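PDB 5HR4: MmeI from Methylophilus methylotrophus, which recognises a specific DNA duplex as a type IIL restriction-modification enzyme and probably methylates adenine at N6, using S-adenosyl-L-methionine as the methyl donor. Local coordinates for residues H184-L190 with E416-Q420; L347-H351 with V384-L388; N539-G544 with V801-S807; R641-T647 with F736-Q741. One frame throughout, in Å; residues are numbered along the deposited sequence.

Interaction 1: H184-L190 with E416-Q420; sequences HALELYL and EFPAQ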
# COMPACT_ATOMS: atom_id res chain seq x y z
N HIS A 184 16.81 -8.02 -21.56
CA HIS A 184 16.10 -9.29 -21.63
C HIS A 184 17.03 -10.48 -21.39
O HIS A 184 16.69 -11.40 -20.65
CB HIS A 184 15.42 -9.42 -22.99
CG HIS A 184 14.69 -10.71 -23.18
ND1 HIS A 184 13.56 -11.04 -22.46
CD2 HIS A 184 14.93 -11.76 -24.00
CE1 HIS A 184 13.14 -12.23 -22.83
NE2 HIS A 184 13.95 -12.70 -23.76
N ALA A 185 18.21 -10.49 -22.03
CA ALA A 185 19.13 -11.59 -21.75
C ALA A 185 19.42 -11.67 -20.26
O ALA A 185 19.33 -12.74 -19.65
CB ALA A 185 20.43 -11.43 -22.54
N LEU A 186 19.72 -10.52 -19.63
CA LEU A 186 20.06 -10.54 -18.21
C LEU A 186 18.95 -11.18 -17.37
O LEU A 186 19.20 -12.14 -16.64
CB LEU A 186 20.36 -9.11 -17.74
CG LEU A 186 20.67 -9.00 -16.25
CD1 LEU A 186 21.97 -9.70 -15.90
CD2 LEU A 186 20.70 -7.55 -15.84
N GLU A 187 17.72 -10.69 -17.52
CA GLU A 187 16.60 -11.19 -16.73
C GLU A 187 16.42 -12.69 -16.88
O GLU A 187 16.18 -13.40 -15.90
CB GLU A 187 15.31 -10.47 -17.11
CG GLU A 187 15.42 -8.98 -17.41
CD GLU A 187 16.02 -8.15 -16.28
OE1 GLU A 187 16.28 -6.94 -16.50
OE2 GLU A 187 16.25 -8.71 -15.18
N LEU A 188 16.49 -13.19 -18.12
CA LEU A 188 16.28 -14.62 -18.33
C LEU A 188 17.52 -15.44 -18.01
O LEU A 188 17.39 -16.59 -17.56
CB LEU A 188 15.81 -14.86 -19.77
CG LEU A 188 15.67 -16.25 -20.40
CD1 LEU A 188 14.89 -17.22 -19.55
CD2 LEU A 188 14.97 -16.06 -21.72
N TYR A 189 18.71 -14.88 -18.21
CA TYR A 189 19.92 -15.56 -17.74
C TYR A 189 19.80 -15.89 -16.26
O TYR A 189 20.04 -17.03 -15.84
CB TYR A 189 21.14 -14.69 -17.99
CG TYR A 189 22.47 -15.42 -18.06
CD1 TYR A 189 23.19 -15.70 -16.91
CD2 TYR A 189 23.02 -15.81 -19.28
CE1 TYR A 189 24.41 -16.35 -16.96
CE2 TYR A 189 24.23 -16.47 -19.34
CZ TYR A 189 24.92 -16.74 -18.18
OH TYR A 189 26.15 -17.40 -18.24
N LEU A 190 19.37 -14.92 -15.47
CA LEU A 190 19.43 -15.06 -14.02
C LEU A 190 18.35 -16.02 -13.53
O LEU A 190 18.61 -16.95 -12.75
CB LEU A 190 19.28 -13.69 -13.36
CG LEU A 190 19.79 -13.62 -11.93
CD1 LEU A 190 21.31 -13.38 -11.89
CD2 LEU A 190 19.03 -12.57 -11.14
N GLU A 416 10.38 -6.54 -16.40
CA GLU A 416 10.56 -7.89 -16.93
C GLU A 416 11.09 -8.84 -15.87
O GLU A 416 10.74 -10.03 -15.87
CB GLU A 416 11.48 -7.89 -18.15
CG GLU A 416 12.04 -9.28 -18.47
CD GLU A 416 12.38 -9.47 -19.92
OE1 GLU A 416 12.53 -8.46 -20.63
OE2 GLU A 416 12.49 -10.65 -20.34
N PHE A 417 11.92 -8.36 -14.95
CA PHE A 417 12.55 -9.31 -14.04
C PHE A 417 11.52 -9.97 -13.13
O PHE A 417 11.44 -11.21 -13.13
CB PHE A 417 13.69 -8.62 -13.27
CG PHE A 417 14.48 -9.57 -12.43
CD1 PHE A 417 15.09 -10.66 -13.00
CD2 PHE A 417 14.58 -9.38 -11.08
CE1 PHE A 417 15.82 -11.54 -12.22
CE2 PHE A 417 15.30 -10.25 -10.29
CZ PHE A 417 15.91 -11.33 -10.85
N PRO A 418 10.66 -9.24 -12.41
CA PRO A 418 9.58 -9.93 -11.69
C PRO A 418 8.68 -10.74 -12.60
O PRO A 418 8.17 -11.80 -12.20
CB PRO A 418 8.82 -8.79 -10.99
CG PRO A 418 9.22 -7.53 -11.74
CD PRO A 418 10.61 -7.78 -12.21
N ALA A 419 8.46 -10.28 -13.83
CA ALA A 419 7.62 -11.05 -14.75
C ALA A 419 8.29 -12.37 -15.11
O ALA A 419 7.59 -13.36 -15.36
CB ALA A 419 7.30 -10.25 -16.01
N GLN A 420 9.62 -12.41 -15.13
CA GLN A 420 10.32 -13.67 -15.35
C GLN A 420 10.35 -14.52 -14.08
O GLN A 420 10.21 -15.74 -14.15
CB GLN A 420 11.74 -13.43 -15.87
CG GLN A 420 11.83 -12.78 -17.23
CD GLN A 420 11.89 -13.76 -18.40
OE1 GLN A 420 11.48 -14.92 -18.27
NE2 GLN A 420 12.42 -13.30 -19.56
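Glu416 stretches out with both chi1 and chi2 in the t range, and this extended rotamer carries its carboxylate across to the helix of residues 184-190. There OE2 accepts a very short hydrogen bond from ND1 of His184 (2.4 Å, N-H...O angle 137°), reaching the imidazole at its edge, near the ring plane. His184 meets it with a t chi1: its CA-to-CB bond points sideways, yet the ring end comes nearer to the other helix. The same OE2 also takes NE2 of Gln420, one turn further along, at 2.8 Å, so a single oxygen joins both side chains, while NE2 of His184 is bonded to Glu264. The two short helical segments run at 29° to each other with axes 9.2 Å apart. They join helix 183-200 of the helicase spacer region to helix 416-440, which follows strand 409-413 in the Rossmann-like methyltransferase sheet; the side chain of Phe417 lies about 9 Å from the bound sinefungin. Glu187 is folded, m at chi1 and chi2. Its CG packs 3.6 Å from CG of Glu416, and its OE2 sits 3.1 Å from CD1 of Phe417 while taking a weak hydrogen bond from His173. Beyond it, Phe417 (chi1 t) brings CZ to 3.4 Å from CD2 of Leu190, an apolar contact that His173 flanks.

Interaction 2: L347-H351 with V384-L388; sequences LLAFH and VLRGL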
# COMPACT_ATOMS: atom_id res chain seq x y z
N LEU A 347 -17.16 -35.88 -5.68
CA LEU A 347 -15.74 -35.56 -5.57
C LEU A 347 -15.11 -35.45 -6.95
O LEU A 347 -14.24 -34.60 -7.18
CB LEU A 347 -15.04 -36.62 -4.73
CG LEU A 347 -13.71 -36.24 -4.10
CD1 LEU A 347 -13.83 -34.90 -3.34
CD2 LEU A 347 -13.20 -37.34 -3.18
N LEU A 348 -15.53 -36.31 -7.89
CA LEU A 348 -15.02 -36.23 -9.25
C LEU A 348 -15.41 -34.90 -9.90
O LEU A 348 -14.57 -34.22 -10.50
CB LEU A 348 -15.55 -37.41 -10.07
CG LEU A 348 -14.83 -38.73 -9.79
CD1 LEU A 348 -15.71 -39.94 -10.09
CD2 LEU A 348 -13.54 -38.77 -10.59
N ALA A 349 -16.68 -34.51 -9.77
CA ALA A 349 -17.11 -33.22 -10.29
C ALA A 349 -16.34 -32.09 -9.61
O ALA A 349 -15.98 -31.10 -10.26
CB ALA A 349 -18.62 -33.05 -10.12
N PHE A 350 -16.04 -32.25 -8.31
CA PHE A 350 -15.27 -31.25 -7.58
C PHE A 350 -13.86 -31.12 -8.13
O PHE A 350 -13.32 -30.01 -8.21
CB PHE A 350 -15.24 -31.60 -6.10
CG PHE A 350 -14.54 -30.58 -5.24
CD1 PHE A 350 -15.13 -29.35 -4.97
CD2 PHE A 350 -13.31 -30.86 -4.67
CE1 PHE A 350 -14.50 -28.43 -4.17
CE2 PHE A 350 -12.66 -29.93 -3.86
CZ PHE A 350 -13.25 -28.71 -3.61
N HIS A 351 -13.24 -32.24 -8.53
CA HIS A 351 -11.91 -32.13 -9.12
C HIS A 351 -11.95 -31.34 -10.42
O HIS A 351 -11.16 -30.41 -10.61
CB HIS A 351 -11.30 -33.50 -9.37
CG HIS A 351 -9.81 -33.49 -9.36
ND1 HIS A 351 -9.04 -34.62 -9.53
CD2 HIS A 351 -8.94 -32.47 -9.17
CE1 HIS A 351 -7.76 -34.30 -9.44
NE2 HIS A 351 -7.67 -33.00 -9.22
N VAL A 384 -7.99 -34.43 -2.17
CA VAL A 384 -8.98 -34.90 -3.14
C VAL A 384 -8.57 -36.27 -3.68
O VAL A 384 -9.37 -37.21 -3.70
CB VAL A 384 -9.17 -33.89 -4.28
CG1 VAL A 384 -9.82 -34.57 -5.48
CG2 VAL A 384 -10.01 -32.70 -3.80
N LEU A 385 -7.32 -36.39 -4.12
CA LEU A 385 -6.83 -37.69 -4.57
C LEU A 385 -6.80 -38.71 -3.43
O LEU A 385 -6.99 -39.91 -3.69
CB LEU A 385 -5.45 -37.55 -5.21
CG LEU A 385 -5.65 -36.73 -6.49
CD1 LEU A 385 -4.35 -36.29 -7.22
CD2 LEU A 385 -6.55 -37.52 -7.40
N ARG A 386 -6.59 -38.27 -2.19
CA ARG A 386 -6.72 -39.19 -1.05
C ARG A 386 -8.13 -39.73 -0.98
O ARG A 386 -8.35 -40.94 -0.86
CB ARG A 386 -6.33 -38.49 0.26
CG ARG A 386 -6.33 -39.38 1.53
CD ARG A 386 -4.96 -39.36 2.24
NE ARG A 386 -4.46 -37.99 2.48
CZ ARG A 386 -3.18 -37.67 2.69
NH1 ARG A 386 -2.24 -38.61 2.68
NH2 ARG A 386 -2.83 -36.41 2.90
N GLY A 387 -9.11 -38.84 -1.14
CA GLY A 387 -10.51 -39.22 -1.22
C GLY A 387 -10.79 -40.21 -2.33
O GLY A 387 -11.20 -41.34 -2.06
N LEU A 388 -10.54 -39.80 -3.57
CA LEU A 388 -10.90 -40.59 -4.74
C LEU A 388 -10.31 -42.00 -4.74
O LEU A 388 -10.88 -42.88 -5.40
CB LEU A 388 -10.47 -39.84 -6.01
CG LEU A 388 -11.37 -38.66 -6.40
CD1 LEU A 388 -10.95 -38.07 -7.74
CD2 LEU A 388 -12.85 -39.07 -6.42
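Leu347 opens the first segment with its CA-to-CB bond directed at the opposite helix, and its CD2 lies 3.6 Å from Leu388 N, 3.7 Å from Leu388 CD2 and 3.8 Å from Gly387 CA. The glycine matters here: an ideal CB on Gly387 would fall 2.6 Å from CD2 of Leu347, a clash. Leu348 starts out pointing away, but its end swings back, bringing CD2 to 3.9 Å from CD1 of Leu388. Phe350 offers its ring edge, CE2 to CG2 of Val384 at 3.8 Å, beside Phe337 of helix 318-340. One residue on, His351 receives Val384 CG1 over its face, 4.2 Å from the ring centroid and 16° off the normal, a CH-pi contact; CE1 also comes within 4.0 Å of CD2 of Leu385. The two segments run nearly antiparallel (151°, axes 10.4 Å apart), pairing helices 344-355 and 368-388, which precede and follow strand 359-361 in the Rossmann-like methyltransferase domain. Within these residues the side-chain contact is apolar apart from the His351 ring, so it rests on van der Waals fit and one CH-pi interaction, while the hydrogen bond from His351 NE2 to Glu381 adds a polar tie between the same two helices.

Interaction 3: N539-G544 with V801-S807; sequences NSITQG and VGGRLES. With nucleotides of chain B.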
# COMPACT_ATOMS: atom_id res chain seq x y z
N ASN A 539 -4.86 2.53 2.47
CA ASN A 539 -6.15 2.77 3.08
C ASN A 539 -6.72 4.11 2.66
O ASN A 539 -7.90 4.37 2.93
CB ASN A 539 -6.04 2.67 4.60
CG ASN A 539 -4.97 3.55 5.18
OD1 ASN A 539 -4.05 3.97 4.48
ND2 ASN A 539 -5.07 3.83 6.47
N SER A 540 -5.92 4.92 1.95
CA SER A 540 -6.29 6.28 1.58
C SER A 540 -7.48 6.31 0.63
O SER A 540 -8.25 7.28 0.65
CB SER A 540 -5.09 6.98 0.96
OG SER A 540 -4.41 7.77 1.92
N ILE A 541 -7.64 5.28 -0.22
CA ILE A 541 -8.77 5.24 -1.14
C ILE A 541 -10.09 4.94 -0.45
O ILE A 541 -11.11 4.82 -1.13
CB ILE A 541 -8.62 4.18 -2.26
CG1 ILE A 541 -8.71 2.76 -1.68
CG2 ILE A 541 -7.30 4.37 -3.05
CD1 ILE A 541 -8.62 1.66 -2.78
N THR A 542 -10.10 4.83 0.87
CA THR A 542 -11.34 4.70 1.63
C THR A 542 -11.53 5.86 2.58
O THR A 542 -12.35 5.78 3.51
CB THR A 542 -11.40 3.37 2.41
OG1 THR A 542 -10.30 3.29 3.33
CG2 THR A 542 -11.36 2.16 1.47
N GLN A 543 -10.79 6.95 2.37
CA GLN A 543 -10.75 8.07 3.31
C GLN A 543 -10.69 9.37 2.53
O GLN A 543 -10.24 9.42 1.38
CB GLN A 543 -9.53 7.96 4.25
CG GLN A 543 -9.41 6.61 5.00
CD GLN A 543 -8.03 6.39 5.61
OE1 GLN A 543 -7.14 7.21 5.47
NE2 GLN A 543 -7.84 5.26 6.28
N GLY A 544 -11.18 10.43 3.17
CA GLY A 544 -11.01 11.79 2.71
C GLY A 544 -11.36 12.01 1.25
O GLY A 544 -12.32 11.43 0.73
N VAL A 801 -15.23 11.11 8.10
CA VAL A 801 -15.18 11.64 6.75
C VAL A 801 -13.88 12.34 6.44
O VAL A 801 -13.65 12.68 5.27
CB VAL A 801 -16.35 12.61 6.47
CG1 VAL A 801 -17.64 12.03 7.00
CG2 VAL A 801 -16.06 13.97 7.09
N GLY A 802 -13.03 12.59 7.43
CA GLY A 802 -11.72 13.14 7.17
C GLY A 802 -10.83 12.12 6.49
O GLY A 802 -11.24 11.01 6.14
N GLY A 803 -9.58 12.52 6.26
CA GLY A 803 -8.58 11.64 5.72
C GLY A 803 -7.58 11.28 6.80
O GLY A 803 -7.76 11.62 7.97
N ARG A 804 -6.52 10.58 6.40
CA ARG A 804 -5.51 10.17 7.37
C ARG A 804 -4.16 10.16 6.68
O ARG A 804 -4.06 10.05 5.46
CB ARG A 804 -5.80 8.78 7.97
CG ARG A 804 -7.16 8.55 8.59
CD ARG A 804 -7.23 9.06 10.01
NE ARG A 804 -8.56 8.89 10.59
CZ ARG A 804 -8.82 8.08 11.62
NH1 ARG A 804 -7.86 7.36 12.19
NH2 ARG A 804 -10.06 8.00 12.08
N LEU A 805 -3.13 10.29 7.52
CA LEU A 805 -1.73 10.04 7.18
C LEU A 805 -1.33 8.74 7.87
O LEU A 805 -1.14 8.72 9.09
CB LEU A 805 -0.85 11.19 7.65
CG LEU A 805 0.55 11.35 7.05
CD1 LEU A 805 1.25 12.55 7.69
CD2 LEU A 805 1.42 10.11 7.20
N GLU A 806 -1.11 7.68 7.07
CA GLU A 806 -1.19 6.32 7.58
C GLU A 806 -2.51 6.25 8.34
O GLU A 806 -3.56 6.00 7.75
CB GLU A 806 -0.00 5.92 8.47
CG GLU A 806 1.22 5.33 7.74
CD GLU A 806 2.29 4.69 8.66
OE1 GLU A 806 2.43 5.09 9.84
OE2 GLU A 806 3.01 3.77 8.17
N SER A 807 -2.47 6.55 9.64
CA SER A 807 -3.67 6.49 10.46
C SER A 807 -3.87 7.72 11.35
O SER A 807 -4.93 7.82 11.97
CB SER A 807 -3.66 5.22 11.33
OG SER A 807 -4.14 4.09 10.60
P DC B 8 7.31 4.54 1.76
OP1 DC B 8 8.19 4.69 0.59
OP2 DC B 8 7.71 3.57 2.80
O5' DC B 8 7.08 5.95 2.46
C5' DC B 8 6.08 6.85 2.00
C4' DC B 8 6.41 8.26 2.44
O4' DC B 8 5.56 8.66 3.56
C3' DC B 8 7.84 8.47 2.90
O3' DC B 8 8.28 9.77 2.50
C2' DC B 8 7.72 8.36 4.42
C1' DC B 8 6.37 9.03 4.66
N1 DC B 8 5.66 8.59 5.92
C2 DC B 8 5.42 9.50 6.96
O2 DC B 8 5.78 10.67 6.84
N3 DC B 8 4.78 9.08 8.07
C4 DC B 8 4.39 7.81 8.17
N4 DC B 8 3.76 7.44 9.28
C5 DC B 8 4.62 6.86 7.13
C6 DC B 8 5.26 7.29 6.03
P DG B 6 -2.06 9.85 1.45
OP1 DG B 6 -2.50 8.55 0.88
OP2 DG B 6 -2.37 10.18 2.87
O5' DG B 6 -0.49 10.01 1.12
C5' DG B 6 -0.07 9.95 -0.24
C4' DG B 6 1.43 10.09 -0.37
O4' DG B 6 1.84 11.42 0.09
C3' DG B 6 2.25 9.11 0.43
O3' DG B 6 3.47 8.90 -0.24
C2' DG B 6 2.47 9.85 1.76
C1' DG B 6 2.55 11.32 1.31
N9 DG B 6 1.97 12.26 2.26
C8 DG B 6 0.92 12.03 3.12
N7 DG B 6 0.62 13.06 3.86
C5 DG B 6 1.52 14.04 3.47
C6 DG B 6 1.67 15.37 3.93
O6 DG B 6 1.01 15.96 4.80
N1 DG B 6 2.71 16.03 3.28
C2 DG B 6 3.50 15.46 2.30
N2 DG B 6 4.45 16.25 1.78
N3 DG B 6 3.37 14.22 1.86
C4 DG B 6 2.36 13.57 2.49
P DC B 5 -6.82 13.76 2.14
OP1 DC B 5 -7.80 12.74 1.68
OP2 DC B 5 -6.65 14.11 3.56
O5' DC B 5 -5.38 13.29 1.67
C5' DC B 5 -5.14 13.00 0.32
C4' DC B 5 -3.67 13.12 0.07
O4' DC B 5 -3.24 14.46 0.33
C3' DC B 5 -2.80 12.31 1.01
O3' DC B 5 -2.73 10.99 0.54
C2' DC B 5 -1.45 13.02 0.92
C1' DC B 5 -1.84 14.43 0.46
N1 DC B 5 -1.46 15.50 1.38
C2 DC B 5 -0.50 16.43 0.98
O2 DC B 5 0.02 16.30 -0.12
N3 DC B 5 -0.17 17.44 1.82
C4 DC B 5 -0.77 17.53 3.02
N4 DC B 5 -0.42 18.54 3.83
C5 DC B 5 -1.76 16.58 3.43
C6 DC B 5 -2.07 15.60 2.59
O HOH W 1 -5.59 10.03 3.38
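At this junction the Rossmann-like methyltransferase domain meets the target recognition domain on the DNA: the loop between strand 532-538 and helix 544-556 lies against strand 803-805 of a small antiparallel sheet. Val801, which ends helix 792-801, approaches through its backbone, O being 3.8 Å from CA of Gly544. Gly802 leaves helical geometry, and its O accepts a weak hydrogen bond from N of Gly544 (3.0 Å, angle 129°). Measured by CA, the backbones come closest at Gly803, 3.9 Å from CA of Gly544. Sterics explain both Gly544 and Gly803: an ideal CB on Gly544, whose phi is 50°, would lie 3.0 Å from CA of Gly803 and 2.2 Å from OP1 of DC5 of chain B, and an ideal CB on Gly803 would lie 2.4 Å from OP2 of that nucleotide. Arg804 turns its CA-to-CB bond toward the loop, setting CB 3.2 Å from OE1 of Gln543, while NH1 bonds Ser807 O at 3.0 Å. Leu805 points away from the loop and packs CG 3.6 Å from N7 of DG6 of chain B. Glu806 OE1 accepts N4 of DC8 of chain B at 2.8 Å and is also salt-bridged to Arg808. Between the two segments, water 1 donates to OG of Ser540 (2.9 Å) and O of Arg804 (2.6 Å), and Ser540 OG in turn donates to OP1 of DG6 of chain B at only 2.3 Å.

Interaction 4: R641-T647 with F736-Q741; sequences RYGNKPT and FFYISQ. With nucleotides of chain B; nucleotides of chain C.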
# COMPACT_ATOMS: atom_id res chain seq x y z
N ARG A 641 -10.06 28.85 7.61
CA ARG A 641 -8.96 29.25 6.75
C ARG A 641 -7.75 28.36 6.95
O ARG A 641 -7.55 27.78 8.02
CB ARG A 641 -8.60 30.72 7.02
CG ARG A 641 -9.78 31.65 6.85
CD ARG A 641 -9.86 32.14 5.42
NE ARG A 641 -8.72 33.02 5.19
CZ ARG A 641 -8.36 33.50 4.01
NH1 ARG A 641 -9.05 33.21 2.92
NH2 ARG A 641 -7.30 34.29 3.94
N TYR A 642 -6.93 28.28 5.90
CA TYR A 642 -5.71 27.48 5.87
C TYR A 642 -4.53 28.33 6.35
O TYR A 642 -4.40 29.50 5.97
CB TYR A 642 -5.48 26.97 4.44
CG TYR A 642 -4.41 25.92 4.24
CD1 TYR A 642 -4.43 24.74 4.96
CD2 TYR A 642 -3.40 26.08 3.29
CE1 TYR A 642 -3.47 23.76 4.78
CE2 TYR A 642 -2.43 25.11 3.10
CZ TYR A 642 -2.47 23.94 3.84
OH TYR A 642 -1.53 22.93 3.68
N GLY A 643 -3.66 27.74 7.16
CA GLY A 643 -2.50 28.45 7.67
C GLY A 643 -1.55 28.90 6.56
O GLY A 643 -1.61 28.44 5.42
N ASN A 644 -0.65 29.83 6.93
CA ASN A 644 0.31 30.39 5.98
C ASN A 644 1.37 29.36 5.62
O ASN A 644 1.96 28.73 6.49
CB ASN A 644 0.99 31.64 6.56
CG ASN A 644 0.07 32.47 7.44
OD1 ASN A 644 -0.68 33.32 6.95
ND2 ASN A 644 0.14 32.23 8.74
N LYS A 645 1.64 29.23 4.31
CA LYS A 645 2.59 28.26 3.77
C LYS A 645 3.84 28.97 3.30
O LYS A 645 3.76 29.84 2.42
CB LYS A 645 1.94 27.50 2.61
CG LYS A 645 2.85 26.61 1.82
CD LYS A 645 2.04 25.77 0.82
CE LYS A 645 2.96 25.17 -0.25
NZ LYS A 645 2.30 24.32 -1.29
N PRO A 646 5.01 28.66 3.86
CA PRO A 646 6.19 29.51 3.62
C PRO A 646 6.95 29.22 2.33
O PRO A 646 7.45 30.16 1.69
CB PRO A 646 7.07 29.21 4.84
CG PRO A 646 6.68 27.79 5.22
CD PRO A 646 5.19 27.76 5.01
N THR A 647 7.05 27.95 1.97
CA THR A 647 7.93 27.46 0.90
C THR A 647 9.28 28.18 0.92
O THR A 647 9.63 28.91 -0.00
CB THR A 647 7.29 27.62 -0.47
OG1 THR A 647 5.92 27.17 -0.43
CG2 THR A 647 8.04 26.77 -1.48
N PHE A 736 5.69 35.02 2.39
CA PHE A 736 5.36 33.61 2.35
C PHE A 736 4.68 33.30 1.02
O PHE A 736 4.05 34.16 0.41
CB PHE A 736 4.44 33.23 3.53
CG PHE A 736 5.15 32.95 4.84
CD1 PHE A 736 6.41 33.46 5.10
CD2 PHE A 736 4.54 32.17 5.82
CE1 PHE A 736 7.05 33.21 6.32
CE2 PHE A 736 5.17 31.92 7.05
CZ PHE A 736 6.43 32.43 7.29
N PHE A 737 4.80 32.04 0.59
CA PHE A 737 4.16 31.61 -0.64
C PHE A 737 2.65 31.79 -0.59
O PHE A 737 2.05 32.33 -1.52
CB PHE A 737 4.53 30.16 -0.92
CG PHE A 737 3.76 29.55 -2.04
CD1 PHE A 737 2.66 28.75 -1.78
CD2 PHE A 737 4.15 29.73 -3.35
CE1 PHE A 737 1.96 28.17 -2.80
CE2 PHE A 737 3.44 29.15 -4.40
CZ PHE A 737 2.35 28.36 -4.13
N TYR A 738 1.99 31.28 0.45
CA TYR A 738 0.58 31.58 0.68
C TYR A 738 0.44 32.25 2.03
O TYR A 738 0.99 31.77 3.02
CB TYR A 738 -0.28 30.32 0.61
CG TYR A 738 -1.76 30.57 0.88
CD1 TYR A 738 -2.53 31.32 -0.00
CD2 TYR A 738 -2.39 30.05 2.02
CE1 TYR A 738 -3.88 31.55 0.23
CE2 TYR A 738 -3.75 30.27 2.27
CZ TYR A 738 -4.48 31.02 1.37
OH TYR A 738 -5.82 31.26 1.60
N ILE A 739 -0.28 33.37 2.06
CA ILE A 739 -0.45 34.20 3.25
C ILE A 739 -1.94 34.28 3.54
O ILE A 739 -2.74 34.58 2.65
CB ILE A 739 0.16 35.61 3.08
CG1 ILE A 739 1.68 35.55 3.00
CG2 ILE A 739 -0.23 36.49 4.24
CD1 ILE A 739 2.35 36.92 3.11
N SER A 740 -2.30 33.98 4.79
CA SER A 740 -3.69 34.02 5.22
C SER A 740 -3.88 34.74 6.53
O SER A 740 -5.03 35.03 6.87
CB SER A 740 -4.24 32.60 5.36
OG SER A 740 -3.41 31.83 6.21
N GLN A 741 -2.81 35.05 7.27
CA GLN A 741 -2.81 35.68 8.58
C GLN A 741 -3.99 36.62 8.78
O GLN A 741 -4.22 37.51 7.95
CB GLN A 741 -1.50 36.45 8.79
CG GLN A 741 -1.29 36.96 10.20
CD GLN A 741 -1.27 35.84 11.21
OE1 GLN A 741 -1.08 34.67 10.84
NE2 GLN A 741 -1.47 36.17 12.48
P DT B 3 -8.63 26.36 1.40
OP1 DT B 3 -9.60 25.24 1.31
OP2 DT B 3 -9.11 27.57 2.10
O5' DT B 3 -7.22 25.86 2.02
C5' DT B 3 -6.87 24.45 2.09
C4' DT B 3 -6.84 23.78 0.73
O4' DT B 3 -5.87 24.44 -0.14
C3' DT B 3 -6.43 22.30 0.76
O3' DT B 3 -7.15 21.58 -0.23
C2' DT B 3 -4.95 22.38 0.37
C1' DT B 3 -5.03 23.45 -0.70
N1 DT B 3 -3.73 24.05 -1.05
C2 DT B 3 -2.96 23.48 -2.03
O2 DT B 3 -3.27 22.46 -2.61
N3 DT B 3 -1.78 24.13 -2.29
C4 DT B 3 -1.32 25.29 -1.69
O4 DT B 3 -0.24 25.80 -2.00
C5 DT B 3 -2.18 25.85 -0.68
C7 DT B 3 -1.79 27.10 0.04
C6 DT B 3 -3.34 25.21 -0.42
P DA B 2 -8.00 32.55 -0.75
OP1 DA B 2 -9.44 32.86 -0.86
OP2 DA B 2 -7.28 32.95 0.48
O5' DA B 2 -7.70 30.97 -0.94
C5' DA B 2 -8.58 30.13 -1.72
C4' DA B 2 -8.17 28.65 -1.67
O4' DA B 2 -7.11 28.38 -2.63
C3' DA B 2 -7.65 28.12 -0.32
O3' DA B 2 -8.23 26.83 -0.08
C2' DA B 2 -6.14 27.99 -0.57
C1' DA B 2 -6.17 27.54 -2.01
N9 DA B 2 -4.89 27.62 -2.73
C8 DA B 2 -3.93 28.60 -2.65
N7 DA B 2 -2.90 28.38 -3.43
C5 DA B 2 -3.21 27.18 -4.08
C6 DA B 2 -2.53 26.40 -5.04
N6 DA B 2 -1.34 26.72 -5.56
N1 DA B 2 -3.12 25.27 -5.47
C2 DA B 2 -4.30 24.94 -4.96
N3 DA B 2 -5.04 25.59 -4.06
C4 DA B 2 -4.43 26.71 -3.66
P DG C 9 9.38 23.95 2.60
OP1 DG C 9 10.83 24.10 2.36
OP2 DG C 9 8.50 24.98 3.19
O5' DG C 9 8.69 23.46 1.25
C5' DG C 9 9.35 22.53 0.45
C4' DG C 9 8.38 21.92 -0.53
O4' DG C 9 7.24 21.36 0.17
C3' DG C 9 7.79 22.90 -1.54
O3' DG C 9 7.54 22.19 -2.71
C2' DG C 9 6.48 23.27 -0.87
C1' DG C 9 6.07 21.89 -0.41
N9 DG C 9 5.00 21.88 0.55
C8 DG C 9 4.71 22.83 1.52
N7 DG C 9 3.66 22.54 2.21
C5 DG C 9 3.24 21.31 1.68
C6 DG C 9 2.15 20.47 2.03
O6 DG C 9 1.30 20.64 2.90
N1 DG C 9 2.10 19.34 1.22
C2 DG C 9 3.00 19.05 0.22
N2 DG C 9 2.81 17.91 -0.45
N3 DG C 9 4.00 19.81 -0.10
C4 DG C 9 4.07 20.91 0.66
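Ser740 OG donates to O of Tyr642 at 2.5 Å, and Asn644 OD1 collects two backbone amides, N of Ser740 and N of Gln741, each at 2.8 Å. Lys645 and Tyr738 form an antiparallel hydrogen-bonded pair (Lys645 N to Tyr738 O 2.9 Å, Tyr738 N to Lys645 O 3.0 Å); Phe737 and Tyr738 both face Lys645, a classic beta bulge. The pairing presents side chains to DNA: the all-t Lys645 reaches O4 of DT3 of chain B with NZ (3.0 Å) as well as N7 of a guanine base, and Tyr738 OH bonds OP2 of DA2 of chain B (2.5 Å). Tyr642 OH meets a cytosine base N4. Packing follows, with Pro646 CB 3.9 Å from the Phe736 ring centroid, 8° off its normal, in a CH-pi contact. Within the target recognition domain, strand 641-642 edges a four-stranded sheet beside strand 775-779, strand 770-771 touches Asn644 and Phe736, and helix 724-729 touches Thr647 and Phe737.

Overall arrangement
Along the chain, interaction 2 is nested inside the loop closed by interaction 1, and interaction 4 inside that closed by interaction 3; the two nests follow in series. Interaction 1 joins the helicase spacer to the methyltransferase domain, about 38 Å between centres from interaction 2, which lies within the methyltransferase domain and about 30 Å by nearest atom from the DNA. Interaction 3 joins the methyltransferase and target recognition domains, and interaction 4, about 24 Å from it between centres, lies within the latter; both touch chain B. Interactions 2 and 4, about 69 Å apart between centres, sit on opposite sides of the chain's centre. The methyltransferase domain thus meets the spacer through helix 416-440 and the target recognition domain through the loop after strand 532-538.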